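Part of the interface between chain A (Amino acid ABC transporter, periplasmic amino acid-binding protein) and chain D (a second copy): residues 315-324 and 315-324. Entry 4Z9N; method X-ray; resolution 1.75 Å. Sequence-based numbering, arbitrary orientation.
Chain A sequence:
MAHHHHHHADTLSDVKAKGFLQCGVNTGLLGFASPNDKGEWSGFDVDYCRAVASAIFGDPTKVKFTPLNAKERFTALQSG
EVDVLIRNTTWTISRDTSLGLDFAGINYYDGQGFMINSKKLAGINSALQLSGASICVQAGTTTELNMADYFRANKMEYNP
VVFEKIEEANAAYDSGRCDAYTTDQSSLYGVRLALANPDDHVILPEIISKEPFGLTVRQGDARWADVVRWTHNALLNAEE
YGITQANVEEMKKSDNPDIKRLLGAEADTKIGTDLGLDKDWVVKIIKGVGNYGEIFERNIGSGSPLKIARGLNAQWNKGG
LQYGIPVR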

# COMPACT_ATOMS: atom_id res chain seq x y z
N GLN A 315 -4.55 4.15 -12.13
CA GLN A 315 -4.93 4.88 -10.92
C GLN A 315 -6.10 4.22 -10.21
O GLN A 315 -6.96 3.62 -10.85
CB GLN A 315 -5.30 6.32 -11.28
CG GLN A 315 -4.08 7.17 -11.62
CD GLN A 315 -3.34 7.66 -10.38
OE1 GLN A 315 -3.93 7.85 -9.32
NE2 GLN A 315 -2.03 7.86 -10.51
N TRP A 316 -6.13 4.36 -8.89
CA TRP A 316 -7.16 3.78 -8.03
C TRP A 316 -8.56 4.21 -8.44
O TRP A 316 -9.50 3.45 -8.30
CB TRP A 316 -6.92 4.19 -6.57
CG TRP A 316 -7.03 5.68 -6.40
CD1 TRP A 316 -6.09 6.62 -6.69
CD2 TRP A 316 -8.17 6.40 -5.90
NE1 TRP A 316 -6.56 7.89 -6.40
CE2 TRP A 316 -7.84 7.78 -5.91
CE3 TRP A 316 -9.43 6.01 -5.44
CZ2 TRP A 316 -8.73 8.76 -5.47
CZ3 TRP A 316 -10.32 7.00 -5.01
CH2 TRP A 316 -9.96 8.36 -5.03
N ASN A 317 -8.72 5.43 -8.93
CA ASN A 317 -10.05 5.90 -9.27
C ASN A 317 -10.38 5.62 -10.73
O ASN A 317 -11.42 6.04 -11.23
CB ASN A 317 -10.21 7.39 -8.94
CG ASN A 317 -9.24 8.26 -9.70
OD1 ASN A 317 -8.36 7.77 -10.39
ND2 ASN A 317 -9.39 9.57 -9.56
N LYS A 318 -9.51 4.88 -11.40
CA LYS A 318 -9.79 4.42 -12.76
C LYS A 318 -9.68 2.91 -12.86
O LYS A 318 -9.33 2.38 -13.91
CB LYS A 318 -8.86 5.09 -13.75
CG LYS A 318 -9.17 6.57 -13.89
CD LYS A 318 -8.26 7.25 -14.88
CE LYS A 318 -8.83 8.60 -15.25
NZ LYS A 318 -7.91 9.32 -16.15
N GLY A 319 -9.92 2.23 -11.75
CA GLY A 319 -10.02 0.78 -11.75
C GLY A 319 -8.77 0.04 -11.31
O GLY A 319 -8.82 -1.17 -11.11
N GLY A 320 -7.67 0.78 -11.14
CA GLY A 320 -6.40 0.19 -10.75
C GLY A 320 -6.16 0.15 -9.25
O GLY A 320 -7.07 0.43 -8.45
N LEU A 321 -4.94 -0.22 -8.87
CA LEU A 321 -4.54 -0.36 -7.47
C LEU A 321 -3.61 0.74 -7.04
O LEU A 321 -3.29 0.84 -5.84
CB LEU A 321 -3.86 -1.71 -7.23
CG LEU A 321 -4.66 -2.96 -7.57
CD1 LEU A 321 -3.82 -4.20 -7.23
CD2 LEU A 321 -6.01 -2.95 -6.80
N GLN A 322 -3.15 1.57 -7.98
CA GLN A 322 -2.15 2.59 -7.64
C GLN A 322 -2.81 3.80 -6.97
O GLN A 322 -3.57 4.53 -7.59
CB GLN A 322 -1.39 3.01 -8.89
CG GLN A 322 -0.42 1.92 -9.41
CD GLN A 322 0.79 1.71 -8.48
OE1 GLN A 322 0.96 2.42 -7.50
NE2 GLN A 322 1.61 0.72 -8.79
N TYR A 323 -2.47 4.01 -5.70
CA TYR A 323 -3.20 4.96 -4.86
C TYR A 323 -2.19 5.89 -4.22
O TYR A 323 -1.44 5.47 -3.34
CB TYR A 323 -4.01 4.21 -3.79
CG TYR A 323 -4.83 5.09 -2.85
CD1 TYR A 323 -4.25 5.67 -1.71
CD2 TYR A 323 -6.18 5.29 -3.06
CE1 TYR A 323 -5.02 6.44 -0.83
CE2 TYR A 323 -6.94 6.06 -2.20
CZ TYR A 323 -6.36 6.63 -1.08
OH TYR A 323 -7.13 7.39 -0.22
N GLY A 324 -2.17 7.14 -4.67
CA GLY A 324 -1.29 8.14 -4.09
C GLY A 324 -1.76 8.61 -2.71
O GLY A 324 -2.78 9.28 -2.56
N GLN D 315 -11.73 -6.57 -1.90
CA GLN D 315 -10.50 -7.20 -2.36
C GLN D 315 -10.09 -6.67 -3.73
O GLN D 315 -10.93 -6.32 -4.56
CB GLN D 315 -10.70 -8.71 -2.44
CG GLN D 315 -10.67 -9.44 -1.08
CD GLN D 315 -9.27 -9.58 -0.51
OE1 GLN D 315 -8.28 -9.62 -1.24
NE2 GLN D 315 -9.18 -9.70 0.82
N TRP D 316 -8.78 -6.66 -3.96
CA TRP D 316 -8.19 -6.19 -5.22
C TRP D 316 -8.74 -6.93 -6.44
O TRP D 316 -8.90 -6.35 -7.51
CB TRP D 316 -6.66 -6.35 -5.13
CG TRP D 316 -6.24 -7.80 -5.07
CD1 TRP D 316 -6.23 -8.62 -3.97
CD2 TRP D 316 -5.79 -8.59 -6.17
NE1 TRP D 316 -5.79 -9.89 -4.34
CE2 TRP D 316 -5.51 -9.89 -5.68
CE3 TRP D 316 -5.58 -8.32 -7.53
CZ2 TRP D 316 -5.04 -10.92 -6.50
CZ3 TRP D 316 -5.11 -9.35 -8.35
CH2 TRP D 316 -4.85 -10.63 -7.84
N ASN D 317 -9.05 -8.22 -6.28
CA ASN D 317 -9.54 -9.00 -7.41
C ASN D 317 -11.06 -9.07 -7.42
O ASN D 317 -11.65 -9.91 -8.12
CB ASN D 317 -8.94 -10.42 -7.39
CG ASN D 317 -9.26 -11.18 -6.12
OD1 ASN D 317 -9.80 -10.64 -5.17
ND2 ASN D 317 -8.91 -12.47 -6.11
N LYS D 318 -11.70 -8.20 -6.64
CA LYS D 318 -13.15 -8.04 -6.66
C LYS D 318 -13.51 -6.57 -6.84
O LYS D 318 -14.59 -6.14 -6.44
CB LYS D 318 -13.78 -8.57 -5.36
CG LYS D 318 -13.48 -10.03 -5.05
CD LYS D 318 -14.00 -10.96 -6.12
CE LYS D 318 -13.79 -12.41 -5.71
NZ LYS D 318 -14.58 -12.71 -4.49
N GLY D 319 -12.58 -5.79 -7.40
CA GLY D 319 -12.87 -4.42 -7.81
C GLY D 319 -12.46 -3.35 -6.81
O GLY D 319 -12.74 -2.16 -7.02
N GLY D 320 -11.82 -3.76 -5.72
CA GLY D 320 -11.37 -2.81 -4.72
C GLY D 320 -9.88 -2.57 -4.71
O GLY D 320 -9.18 -2.91 -5.66
N LEU D 321 -9.40 -1.98 -3.62
CA LEU D 321 -7.99 -1.60 -3.46
C LEU D 321 -7.23 -2.48 -2.46
O LEU D 321 -5.99 -2.36 -2.33
CB LEU D 321 -7.88 -0.14 -3.00
CG LEU D 321 -8.52 0.92 -3.88
CD1 LEU D 321 -8.32 2.33 -3.29
CD2 LEU D 321 -7.93 0.85 -5.31
N GLN D 322 -7.93 -3.36 -1.74
CA GLN D 322 -7.27 -4.05 -0.64
C GLN D 322 -6.50 -5.24 -1.16
O GLN D 322 -7.08 -6.20 -1.68
CB GLN D 322 -8.26 -4.46 0.45
CG GLN D 322 -8.83 -3.29 1.25
CD GLN D 322 -7.83 -2.74 2.27
OE1 GLN D 322 -6.71 -3.23 2.39
NE2 GLN D 322 -8.24 -1.70 2.98
N TYR D 323 -5.19 -5.18 -1.00
CA TYR D 323 -4.29 -6.15 -1.64
C TYR D 323 -3.37 -6.77 -0.61
O TYR D 323 -2.52 -6.10 -0.06
CB TYR D 323 -3.49 -5.44 -2.74
CG TYR D 323 -2.53 -6.29 -3.57
CD1 TYR D 323 -1.22 -6.49 -3.15
CD2 TYR D 323 -2.92 -6.79 -4.82
CE1 TYR D 323 -0.33 -7.22 -3.92
CE2 TYR D 323 -2.02 -7.52 -5.61
CZ TYR D 323 -0.74 -7.72 -5.15
OH TYR D 323 0.16 -8.42 -5.93
N GLY D 324 -3.57 -8.05 -0.33
CA GLY D 324 -2.72 -8.72 0.65
C GLY D 324 -1.38 -9.04 0.02
O GLY D 324 -1.30 -9.77 -0.96
O HOH W 1 -9.33 -1.45 -8.10
O HOH W 2 -3.80 -0.67 -3.37

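The same ten residues of two copies meet here, and the contact is close to symmetric. Leu321(A) and Leu321(D) lie at its centre, with their CA atoms 5.4 Å apart. Between them they account for about two thirds of the 294 Å² buried between the stretches. No direct hydrogen bond crosses; the contact is apolar packing, supplemented by two bridging waters.

Both leucines adopt the same rotamer, chi1 m and chi2 t. The CA-to-CB bond of each points sideways to the partner stretch, but the end of the side chain comes nearer. This conformation carries both methyls into a pocket lined by Trp316, Gly320 and Tyr323 of the other chain. CD2 of Leu321(A) lies 3.8 Å from CB of Trp316(D) and 3.4 Å from O of Gly320(D). CD1 of Leu321(A) lies 3.7 Å from CD2 of Tyr323(D). The reverse arrangement repeats closely. CD2 of Leu321(D) lies 3.7 Å from CB of Trp316(A) and 3.3 Å from O of Gly320(A), and CD1 of Leu321(D) is 3.7 Å from CD2 of Tyr323(A). CD2 of Leu321(A) also comes within 4.1 Å of CA of Leu321(D), so each leucine packs on backbone as well as on side chains.

Tyr323 points toward the partner in both chains. With chi1 t, its ring is placed where the leucine CD1 can reach it. The methyl approaches obliquely. Trp316 behaves differently. Its CA-to-CB bond points sideways and the end of its side chain leads away, with chi1 p in both copies. The closest contact with leucine is therefore made by CB. The indole NE1 is hydrogen-bonded elsewhere in the structure in both copies.

The backbone that carries these side chains is folded alike in both copies. O of Gln315(A) accepts from N of Lys318(A) and from N of Gly320(A), each at 2.9 Å. N of Trp316(A) donates to O of Gln322(A) at 2.9 Å. The same three bonds occur in chain D. They tie the turn together and hold Trp316 close to the Leu321-Tyr323 segment. Gly319 has a positive phi in both chains, where a CB would be jammed against the carbonyl O of the preceding residue.

The waters join equivalent carbonyls. Water 2 donates to O of Leu321(A) at 2.9 Å and to O of Leu321(D) at 3.0 Å. Water 1 lies 3.0 Å from O of Gly320(A) and 2.8 Å from O of Gly320(D). It has more acceptors in reach than protons.

Gln322 points away from the partner and makes no contact with it. Lys318 is exposed and also free of the contact. Its two copies differ: chi2 to chi4 are all t in Lys318(A), whereas Lys318(D) has chi2 m, chi3 t and chi4 p. The side chains that pack across the contact keep matching rotamers.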